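Local coordinates for protein AvrA (Salmonella typhimurium, PDB 6BE0) that probably transfers acetyl groups from acetyl-CoA to serine and threonine residues of target proteins, and binds inositol hexakisphosphate and coenzyme A, at residues A[94-105]-A[161-169]; A[65-76]-A[115-125]. One frame throughout, in Å; residues are numbered along the deposited sequence.

Contact 1 (A[94-105]-A[161-169]); sequences VHELVSSIKETR and ALEREQLPD
K102 and E165 show how a lysine can serve two chemistries along one side chain. CB and CG of K102 run beside L167, CG lying 3.8 Å from L167 CD1. One carbon further, CD comes 3.4 Å from E165 OE2, and CE passes over toward the backbone carbonyl of E165. A turn at the last torsion (chi4 81°) then brings NZ onto that carbonyl, where the K102 NZ to E165 O hydrogen bond is 2.7 Å long and meets the C=O at 164°. The acceptor belongs to the residue just before Q166, whose phi is positive.

The E165 carboxylate does not pair with the ammonium group: OE2 lies by K102 CD but 5.0 Å from K102 NZ. Bent at chi2, the E165 chain crosses V98 at about a right angle, with OE1 3.6 Å from V98 CG2. V98 CG1 settles on the backbone of L162, while V94 CG1 touches A161 CB. L162 CD1 and L167 CD2 both meet I101, whose side chain also touches V139 and F130 of the central sheet. At the far end P168 lies over one face of the R105 guanidinium, near its border, with CG 3.3 Å from R105 NH2.

Helix 94-106 and segment 161-169 thus join over the sheet through an aliphatic seam. The ammonium group donates to a neutral carbonyl, and the nearby carboxylate would probably add a longer-range attraction.

Contact 2 (A[65-76]-A[115-125]); sequences EETDLEMMPFLV and LVNMGSSGIHI
I123 points its side chain at the first turn of helix 65-82, and the torsions on both sides decide what it meets there. With CG1 opposite the carbonyl carbon and the chain extended beyond it, I123 CD1 reaches the helix backbone itself, 3.6 Å from E66 CA. E65 CB and L69 CB border the same methyl group. The E65 side chain slides past I123 in the opposite direction, its extended chain bringing the carboxylate alongside the I123 carbonyl. Two acceptors meet there, E65 OE1 and I123 O at 3.2 Å, and a water mediates by donating to both E65 OE2 and I123 O.

Further along the helix the contact is mainly apolar. L69 spreads its branches, CD2 going to I123 CD1 and CD1 to I125 CD1, with N117 ND2 4.1 Å from L69 CD1. In M72, CG anti to the backbone N (chi1 -161°) and a bend at chi2 (56°) put SD 3.4 Å from L115 CD1. The bend at chi3 (65°) turns the terminal methyl tip to tip with I125, M72 CE to I125 CD1 being 4.0 Å. V76 CG2 closes the row on L115 CD1.

N117 holds the hairpin that presents I123. Its OD1 accepts from G119 N, an Asx turn, and from H124 N at 3.0 Å, the two donors arriving from opposite faces of the amide plane. The M118 N to H124 O backbone bond adds a further tie.

Helix 65-82 is therefore packed against one face of the central sheet, beside F90, by methyl and thioether groups. D68 turns to R292 and Y296 of helix 287-300. Across this contact the polar bridge lies at the N-terminal end, where the water offsets the close approach of carboxylate and carbonyl.

In the fold
Strand 111-117 joins the two contacts, with V116 under helix 94-106 and L115 under helix 65-82, on opposite faces of the sheet. Contact 1 and contact 2 have centres 20 Å apart and touch directly: V94 CG2 lies 3.9 Å from CE of the loop residue M118, and L97 CB lies 4.0 Å from V116 CG2. Helix 94-106 is followed in the chain by strand 111-117, and the segments of the two contacts alternate. Contact 1 is away from the ligand sites. Contact 2 is nearer to both: the E65 side chain is about 11 Å from bound coenzyme A, and that of L115 about 12 Å from inositol hexakisphosphate and about 8 Å from the side chain of K195, which binds it.

Contact 1 (A[94-105]-A[161-169])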
loop_
_atom_site.group_PDB
_atom_site.type_symbol
_atom_site.label_atom_id
_atom_site.label_comp_id
_atom_site.label_asym_id
_atom_site.label_seq_id
_atom_site.Cartn_x
_atom_site.Cartn_y
_atom_site.Cartn_z
ATOM N N VAL A 94 10.468 -1.754 -12.118
ATOM C CA VAL A 94 11.084 -0.535 -11.607
ATOM C C VAL A 94 11.378 0.437 -12.743
ATOM O O VAL A 94 11.233 1.648 -12.589
ATOM C CB VAL A 94 12.389 -0.848 -10.849
ATOM C CG1 VAL A 94 13.082 0.433 -10.392
ATOM C CG2 VAL A 94 12.097 -1.741 -9.663
ATOM N N HIS A 95 11.800 -0.101 -13.881
ATOM C CA HIS A 95 12.110 0.725 -15.039
ATOM C C HIS A 95 10.851 1.416 -15.554
ATOM O O HIS A 95 10.870 2.598 -15.902
ATOM C CB HIS A 95 12.740 -0.114 -16.151
ATOM C CG HIS A 95 13.048 0.672 -17.387
ATOM N ND1 HIS A 95 12.259 0.622 -18.515
ATOM C CD2 HIS A 95 14.049 1.540 -17.663
ATOM C CE1 HIS A 95 12.767 1.419 -19.438
ATOM N NE2 HIS A 95 13.853 1.988 -18.947
ATOM N N GLU A 96 9.756 0.666 -15.601
ATOM C CA GLU A 96 8.487 1.202 -16.065
ATOM C C GLU A 96 7.949 2.224 -15.066
ATOM O O GLU A 96 7.220 3.142 -15.440
ATOM C CB GLU A 96 7.478 0.072 -16.278
ATOM C CG GLU A 96 6.149 0.519 -16.874
ATOM C CD GLU A 96 5.193 -0.638 -17.106
ATOM O OE1 GLU A 96 5.668 -1.787 -17.237
ATOM O OE2 GLU A 96 3.969 -0.399 -17.157
ATOM N N LEU A 97 8.314 2.063 -13.797
ATOM C CA LEU A 97 7.932 3.023 -12.766
ATOM C C LEU A 97 8.624 4.362 -12.981
ATOM O O LEU A 97 7.966 5.398 -13.069
ATOM C CB LEU A 97 8.272 2.489 -11.371
ATOM C CG LEU A 97 8.057 3.466 -10.208
ATOM C CD1 LEU A 97 6.576 3.597 -9.878
ATOM C CD2 LEU A 97 8.854 3.048 -8.982
ATOM N N VAL A 98 9.953 4.338 -13.050
ATOM C CA VAL A 98 10.728 5.574 -13.091
ATOM C C VAL A 98 10.500 6.329 -14.397
ATOM O O VAL A 98 10.513 7.559 -14.416
ATOM C CB VAL A 98 12.242 5.308 -12.908
ATOM C CG1 VAL A 98 12.518 4.756 -11.518
ATOM C CG2 VAL A 98 12.775 4.369 -13.987
ATOM N N SER A 99 10.283 5.595 -15.483
ATOM C CA SER A 99 9.982 6.219 -16.766
ATOM C C SER A 99 8.563 6.786 -16.754
ATOM O O SER A 99 8.277 7.765 -17.440
ATOM C CB SER A 99 10.152 5.221 -17.912
ATOM O OG SER A 99 9.202 4.176 -17.830
ATOM N N SER A 100 7.681 6.171 -15.970
ATOM C CA SER A 100 6.324 6.685 -15.795
ATOM C C SER A 100 6.329 7.901 -14.876
ATOM O O SER A 100 5.529 8.818 -15.045
ATOM C CB SER A 100 5.394 5.613 -15.227
ATOM O OG SER A 100 5.118 4.610 -16.186
ATOM N N ILE A 101 7.229 7.903 -13.897
ATOM C CA ILE A 101 7.394 9.061 -13.026
ATOM C C ILE A 101 7.869 10.253 -13.856
ATOM O O ILE A 101 7.424 11.382 -13.646
ATOM C CB ILE A 101 8.389 8.778 -11.875
ATOM C CG1 ILE A 101 7.745 7.839 -10.853
ATOM C CG2 ILE A 101 8.809 10.070 -11.176
ATOM C CD1 ILE A 101 8.707 7.281 -9.820
ATOM N N LYS A 102 8.769 9.996 -14.800
ATOM C CA LYS A 102 9.256 11.043 -15.689
ATOM C C LYS A 102 8.120 11.582 -16.553
ATOM O O LYS A 102 7.970 12.791 -16.697
ATOM C CB LYS A 102 10.388 10.520 -16.577
ATOM C CG LYS A 102 11.152 11.618 -17.305
ATOM C CD LYS A 102 12.281 11.056 -18.149
ATOM C CE LYS A 102 13.030 12.168 -18.884
ATOM N NZ LYS A 102 14.052 12.870 -18.035
ATOM N N GLU A 103 7.325 10.681 -17.124
ATOM C CA GLU A 103 6.197 11.078 -17.963
ATOM C C GLU A 103 5.217 11.949 -17.192
ATOM O O GLU A 103 4.803 13.006 -17.666
ATOM C CB GLU A 103 5.459 9.851 -18.511
ATOM C CG GLU A 103 5.672 9.589 -19.994
ATOM C CD GLU A 103 5.311 10.785 -20.856
ATOM O OE1 GLU A 103 6.231 11.393 -21.443
ATOM O OE2 GLU A 103 4.112 11.117 -20.944
ATOM N N THR A 104 4.851 11.494 -15.999
ATOM C CA THR A 104 3.850 12.171 -15.186
ATOM C C THR A 104 4.289 13.593 -14.844
ATOM O O THR A 104 3.481 14.523 -14.861
ATOM C CB THR A 104 3.572 11.383 -13.891
ATOM O OG1 THR A 104 3.104 10.072 -14.227
ATOM C CG2 THR A 104 2.526 12.081 -13.037
ATOM N N ARG A 105 5.570 13.757 -14.540
ATOM C CA ARG A 105 6.122 15.078 -14.264
ATOM C C ARG A 105 6.062 15.956 -15.512
ATOM O O ARG A 105 5.717 17.135 -15.436
ATOM C CB ARG A 105 7.568 14.969 -13.773
ATOM C CG ARG A 105 8.175 16.297 -13.339
ATOM C CD ARG A 105 9.685 16.201 -13.165
ATOM N NE ARG A 105 10.306 17.523 -13.127
ATOM C CZ ARG A 105 10.629 18.234 -14.204
ATOM N NH1 ARG A 105 10.396 17.756 -15.422
ATOM N NH2 ARG A 105 11.187 19.429 -14.067
ATOM N N ALA A 161 17.912 4.082 -9.746
ATOM C CA ALA A 161 17.117 3.874 -10.951
ATOM C C ALA A 161 16.421 5.167 -11.348
ATOM O O ALA A 161 16.329 5.503 -12.530
ATOM C CB ALA A 161 16.097 2.768 -10.734
ATOM N N LEU A 162 15.940 5.892 -10.344
ATOM C CA LEU A 162 15.234 7.145 -10.567
ATOM C C LEU A 162 16.201 8.261 -10.956
ATOM O O LEU A 162 15.884 9.098 -11.802
ATOM C CB LEU A 162 14.447 7.536 -9.315
ATOM C CG LEU A 162 13.524 8.751 -9.432
ATOM C CD1 LEU A 162 12.462 8.535 -10.499
ATOM C CD2 LEU A 162 12.878 9.051 -8.089
ATOM N N GLU A 163 17.379 8.270 -10.340
ATOM C CA GLU A 163 18.402 9.260 -10.663
ATOM C C GLU A 163 18.801 9.195 -12.136
ATOM O O GLU A 163 19.124 10.216 -12.741
ATOM C CB GLU A 163 19.639 9.063 -9.781
ATOM C CG GLU A 163 19.480 9.577 -8.355
ATOM C CD GLU A 163 20.696 9.288 -7.486
ATOM O OE1 GLU A 163 21.659 8.667 -7.989
ATOM O OE2 GLU A 163 20.687 9.680 -6.299
ATOM N N ARG A 164 18.774 7.996 -12.710
ATOM C CA ARG A 164 19.175 7.812 -14.103
ATOM C C ARG A 164 18.215 8.495 -15.077
ATOM O O ARG A 164 18.609 8.870 -16.181
ATOM C CB ARG A 164 19.285 6.323 -14.437
ATOM C CG ARG A 164 20.659 5.739 -14.141
ATOM C CD ARG A 164 20.802 4.312 -14.647
ATOM N NE ARG A 164 20.053 3.355 -13.835
ATOM C CZ ARG A 164 20.484 2.846 -12.685
ATOM N NH1 ARG A 164 21.665 3.201 -12.192
ATOM N NH2 ARG A 164 19.731 1.979 -12.022
ATOM N N GLU A 165 16.959 8.655 -14.673
ATOM C CA GLU A 165 15.987 9.369 -15.496
ATOM C C GLU A 165 16.297 10.866 -15.497
ATOM O O GLU A 165 15.784 11.618 -16.329
ATOM C CB GLU A 165 14.562 9.120 -14.996
ATOM C CG GLU A 165 14.105 7.670 -15.099
ATOM C CD GLU A 165 13.935 7.203 -16.535
ATOM O OE1 GLU A 165 14.279 6.037 -16.825
ATOM O OE2 GLU A 165 13.451 7.995 -17.371
ATOM N N GLN A 166 17.140 11.282 -14.554
ATOM C CA GLN A 166 17.588 12.668 -14.442
ATOM C C GLN A 166 16.431 13.662 -14.395
ATOM O O GLN A 166 16.216 14.429 -15.334
ATOM C CB GLN A 166 18.527 13.021 -15.598
ATOM C CG GLN A 166 19.828 12.235 -15.584
ATOM C CD GLN A 166 20.915 12.888 -16.413
ATOM O OE1 GLN A 166 21.841 13.494 -15.874
ATOM N NE2 GLN A 166 20.812 12.763 -17.732
ATOM N N LEU A 167 15.687 13.631 -13.295
ATOM C CA LEU A 167 14.666 14.630 -13.020
ATOM C C LEU A 167 15.260 15.711 -12.120
ATOM O O LEU A 167 15.824 15.397 -11.074
ATOM C CB LEU A 167 13.445 13.997 -12.349
ATOM C CG LEU A 167 12.436 13.281 -13.249
ATOM C CD1 LEU A 167 13.087 12.149 -14.028
ATOM C CD2 LEU A 167 11.281 12.760 -12.409
ATOM N N PRO A 168 15.141 16.987 -12.517
ATOM C CA PRO A 168 15.693 18.032 -11.650
ATOM C C PRO A 168 14.919 18.159 -10.345
ATOM O O PRO A 168 13.704 17.964 -10.343
ATOM C CB PRO A 168 15.552 19.299 -12.493
ATOM C CG PRO A 168 14.390 19.024 -13.379
ATOM C CD PRO A 168 14.450 17.555 -13.690
ATOM N N ASP A 169 15.621 18.481 -9.261
ATOM C CA ASP A 169 15.004 18.670 -7.952
ATOM C C ASP A 169 14.024 17.548 -7.608
ATOM O O ASP A 169 12.897 17.802 -7.180
ATOM C CB ASP A 169 14.296 20.025 -7.902
ATOM C CG ASP A 169 15.257 21.187 -8.065
ATOM O OD1 ASP A 169 15.982 21.498 -7.096
ATOM O OD2 ASP A 169 15.288 21.791 -9.158
#

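Contact 2 (A[65-76]-A[115-125])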
loop_
_atom_site.group_PDB
_atom_site.type_symbol
_atom_site.label_atom_id
_atom_site.label_comp_id
_atom_site.label_asym_id
_atom_site.label_seq_id
_atom_site.Cartn_x
_atom_site.Cartn_y
_atom_site.Cartn_z
ATOM N N GLU A 65 -0.882 -14.084 -4.746
ATOM C CA GLU A 65 -0.139 -13.066 -5.488
ATOM C C GLU A 65 -0.429 -13.105 -6.983
ATOM O O GLU A 65 -0.699 -12.074 -7.597
ATOM C CB GLU A 65 1.367 -13.232 -5.266
ATOM C CG GLU A 65 1.792 -13.211 -3.813
ATOM C CD GLU A 65 3.296 -13.235 -3.642
ATOM O OE1 GLU A 65 4.013 -13.329 -4.661
ATOM O OE2 GLU A 65 3.760 -13.164 -2.485
ATOM N N GLU A 66 -0.363 -14.298 -7.562
ATOM C CA GLU A 66 -0.545 -14.470 -8.998
ATOM C C GLU A 66 -1.915 -13.972 -9.448
ATOM O O GLU A 66 -2.036 -13.326 -10.487
ATOM C CB GLU A 66 -0.368 -15.941 -9.387
ATOM C CG GLU A 66 -0.613 -16.233 -10.863
ATOM C CD GLU A 66 0.239 -15.372 -11.780
ATOM O OE1 GLU A 66 1.482 -15.473 -11.707
ATOM O OE2 GLU A 66 -0.335 -14.593 -12.572
ATOM N N THR A 67 -2.944 -14.266 -8.661
ATOM C CA THR A 67 -4.299 -13.853 -9.007
ATOM C C THR A 67 -4.443 -12.340 -8.856
ATOM O O THR A 67 -5.040 -11.683 -9.709
ATOM C CB THR A 67 -5.354 -14.566 -8.139
ATOM O OG1 THR A 67 -5.211 -15.985 -8.282
ATOM C CG2 THR A 67 -6.766 -14.158 -8.557
ATOM N N ASP A 68 -3.892 -11.792 -7.777
ATOM C CA ASP A 68 -3.891 -10.345 -7.576
ATOM C C ASP A 68 -3.259 -9.642 -8.772
ATOM O O ASP A 68 -3.800 -8.660 -9.277
ATOM C CB ASP A 68 -3.141 -9.968 -6.297
ATOM C CG ASP A 68 -3.935 -10.270 -5.038
ATOM O OD1 ASP A 68 -5.154 -10.526 -5.134
ATOM O OD2 ASP A 68 -3.333 -10.232 -3.944
ATOM N N LEU A 69 -2.117 -10.154 -9.223
ATOM C CA LEU A 69 -1.428 -9.585 -10.377
ATOM C C LEU A 69 -2.338 -9.572 -11.600
ATOM O O LEU A 69 -2.441 -8.562 -12.295
ATOM C CB LEU A 69 -0.151 -10.367 -10.691
ATOM C CG LEU A 69 0.702 -9.777 -11.818
ATOM C CD1 LEU A 69 1.346 -8.468 -11.379
ATOM C CD2 LEU A 69 1.758 -10.766 -12.287
ATOM N N GLU A 70 -2.997 -10.698 -11.854
ATOM C CA GLU A 70 -3.877 -10.826 -13.011
ATOM C C GLU A 70 -5.063 -9.868 -12.931
ATOM O O GLU A 70 -5.475 -9.294 -13.939
ATOM C CB GLU A 70 -4.385 -12.265 -13.139
ATOM C CG GLU A 70 -3.313 -13.272 -13.533
ATOM C CD GLU A 70 -3.833 -14.697 -13.569
ATOM O OE1 GLU A 70 -5.027 -14.891 -13.886
ATOM O OE2 GLU A 70 -3.048 -15.624 -13.277
ATOM N N MET A 71 -5.605 -9.699 -11.729
ATOM C CA MET A 71 -6.785 -8.866 -11.527
ATOM C C MET A 71 -6.453 -7.378 -11.457
ATOM O O MET A 71 -7.340 -6.534 -11.593
ATOM C CB MET A 71 -7.507 -9.271 -10.239
ATOM C CG MET A 71 -8.070 -10.682 -10.236
ATOM S SD MET A 71 -9.134 -11.039 -11.644
ATOM C CE MET A 71 -10.340 -9.723 -11.506
ATOM N N MET A 72 -5.180 -7.058 -11.249
ATOM C CA MET A 72 -4.784 -5.697 -10.890
ATOM C C MET A 72 -5.195 -4.634 -11.915
ATOM O O MET A 72 -5.661 -3.565 -11.526
ATOM C CB MET A 72 -3.272 -5.630 -10.668
ATOM C CG MET A 72 -2.825 -4.415 -9.866
ATOM S SD MET A 72 -3.641 -4.294 -8.259
ATOM C CE MET A 72 -3.021 -5.759 -7.443
ATOM N N PRO A 73 -5.021 -4.911 -13.221
ATOM C CA PRO A 73 -5.448 -3.915 -14.213
ATOM C C PRO A 73 -6.909 -3.508 -14.049
ATOM O O PRO A 73 -7.238 -2.327 -14.164
ATOM C CB PRO A 73 -5.229 -4.635 -15.546
ATOM C CG PRO A 73 -4.161 -5.621 -15.269
ATOM C CD PRO A 73 -4.389 -6.078 -13.859
ATOM N N PHE A 74 -7.770 -4.484 -13.776
ATOM C CA PHE A 74 -9.186 -4.219 -13.562
ATOM C C PHE A 74 -9.409 -3.502 -12.236
ATOM O O PHE A 74 -10.238 -2.598 -12.138
ATOM C CB PHE A 74 -9.986 -5.521 -13.590
ATOM C CG PHE A 74 -9.746 -6.350 -14.818
ATOM C CD1 PHE A 74 -10.328 -6.006 -16.024
ATOM C CD2 PHE A 74 -8.945 -7.477 -14.763
ATOM C CE1 PHE A 74 -10.110 -6.766 -17.154
ATOM C CE2 PHE A 74 -8.725 -8.242 -15.891
ATOM C CZ PHE A 74 -9.310 -7.885 -17.088
ATOM N N LEU A 75 -8.665 -3.914 -11.216
ATOM C CA LEU A 75 -8.792 -3.324 -9.889
ATOM C C LEU A 75 -8.346 -1.866 -9.895
ATOM O O LEU A 75 -8.925 -1.024 -9.209
ATOM C CB LEU A 75 -7.979 -4.128 -8.874
ATOM C CG LEU A 75 -8.504 -5.540 -8.593
ATOM C CD1 LEU A 75 -7.536 -6.321 -7.715
ATOM C CD2 LEU A 75 -9.879 -5.480 -7.943
ATOM N N VAL A 76 -7.315 -1.573 -10.678
ATOM C CA VAL A 76 -6.818 -0.211 -10.805
ATOM C C VAL A 76 -7.807 0.642 -11.597
ATOM O O VAL A 76 -8.086 1.784 -11.230
ATOM C CB VAL A 76 -5.430 -0.187 -11.478
ATOM C CG1 VAL A 76 -5.023 1.236 -11.861
ATOM C CG2 VAL A 76 -4.394 -0.801 -10.552
ATOM N N LEU A 115 1.144 1.549 -8.555
ATOM C CA LEU A 115 1.345 0.177 -8.105
ATOM C C LEU A 115 2.441 -0.430 -8.961
ATOM O O LEU A 115 2.286 -0.558 -10.177
ATOM C CB LEU A 115 0.065 -0.653 -8.207
ATOM C CG LEU A 115 -1.117 -0.253 -7.324
ATOM C CD1 LEU A 115 -2.168 -1.348 -7.365
ATOM C CD2 LEU A 115 -0.689 0.023 -5.891
ATOM N N VAL A 116 3.547 -0.796 -8.324
ATOM C CA VAL A 116 4.715 -1.292 -9.039
ATOM C C VAL A 116 5.087 -2.701 -8.594
ATOM O O VAL A 116 5.284 -2.960 -7.409
ATOM C CB VAL A 116 5.932 -0.351 -8.850
ATOM C CG1 VAL A 116 6.189 -0.067 -7.368
ATOM C CG2 VAL A 116 7.177 -0.925 -9.530
ATOM N N ASN A 117 5.170 -3.610 -9.561
ATOM C CA ASN A 117 5.733 -4.929 -9.317
ATOM C C ASN A 117 7.250 -4.845 -9.400
ATOM O O ASN A 117 7.816 -4.729 -10.487
ATOM C CB ASN A 117 5.202 -5.954 -10.317
ATOM C CG ASN A 117 5.684 -7.363 -10.015
ATOM O OD1 ASN A 117 6.257 -7.621 -8.956
ATOM N ND2 ASN A 117 5.448 -8.282 -10.942
ATOM N N MET A 118 7.903 -4.897 -8.245
ATOM C CA MET A 118 9.342 -4.685 -8.171
ATOM C C MET A 118 10.103 -5.964 -8.494
ATOM O O MET A 118 11.260 -5.919 -8.907
ATOM C CB MET A 118 9.732 -4.177 -6.782
ATOM C CG MET A 118 8.755 -3.163 -6.197
ATOM S SD MET A 118 9.567 -1.808 -5.336
ATOM C CE MET A 118 9.815 -0.681 -6.694
ATOM N N GLY A 119 9.448 -7.103 -8.308
ATOM C CA GLY A 119 10.072 -8.389 -8.558
ATOM C C GLY A 119 10.211 -8.699 -10.035
ATOM O O GLY A 119 9.492 -8.145 -10.867
ATOM N N SER A 120 11.146 -9.589 -10.358
ATOM C CA SER A 120 11.315 -10.087 -11.719
ATOM C C SER A 120 10.722 -11.488 -11.841
ATOM O O SER A 120 9.639 -11.667 -12.396
ATOM C CB SER A 120 12.792 -10.103 -12.110
ATOM O OG SER A 120 12.999 -10.891 -13.268
ATOM N N SER A 121 11.428 -12.475 -11.302
ATOM C CA SER A 121 10.958 -13.858 -11.316
ATOM C C SER A 121 9.937 -14.119 -10.211
ATOM O O SER A 121 9.662 -15.271 -9.874
ATOM C CB SER A 121 12.132 -14.827 -11.163
ATOM O OG SER A 121 11.699 -16.171 -11.288
ATOM N N GLY A 122 9.384 -13.050 -9.646
ATOM C CA GLY A 122 8.376 -13.167 -8.612
ATOM C C GLY A 122 7.507 -11.928 -8.577
ATOM O O GLY A 122 7.667 -11.029 -9.404
ATOM N N ILE A 123 6.587 -11.884 -7.619
ATOM C CA ILE A 123 5.666 -10.763 -7.480
ATOM C C ILE A 123 5.875 -10.047 -6.152
ATOM O O ILE A 123 5.738 -10.643 -5.085
ATOM C CB ILE A 123 4.197 -11.221 -7.577
ATOM C CG1 ILE A 123 3.955 -11.959 -8.896
ATOM C CG2 ILE A 123 3.253 -10.025 -7.462
ATOM C CD1 ILE A 123 2.641 -12.707 -8.948
ATOM N N HIS A 124 6.212 -8.765 -6.231
ATOM C CA HIS A 124 6.243 -7.903 -5.058
ATOM C C HIS A 124 5.684 -6.537 -5.435
ATOM O O HIS A 124 6.391 -5.686 -5.977
ATOM C CB HIS A 124 7.659 -7.767 -4.496
ATOM C CG HIS A 124 7.716 -7.015 -3.204
ATOM N ND1 HIS A 124 7.310 -7.559 -2.006
ATOM C CD2 HIS A 124 8.117 -5.749 -2.926
ATOM C CE1 HIS A 124 7.463 -6.670 -1.044
ATOM N NE2 HIS A 124 7.952 -5.562 -1.574
ATOM N N ILE A 125 4.403 -6.346 -5.146
ATOM C CA ILE A 125 3.704 -5.123 -5.510
ATOM C C ILE A 125 3.739 -4.118 -4.365
ATOM O O ILE A 125 3.230 -4.387 -3.277
ATOM C CB ILE A 125 2.242 -5.423 -5.901
ATOM C CG1 ILE A 125 2.212 -6.317 -7.145
ATOM C CG2 ILE A 125 1.474 -4.129 -6.159
ATOM C CD1 ILE A 125 0.847 -6.885 -7.469
HETATM O O HOH W 1 6.269 -12.753 -2.665
#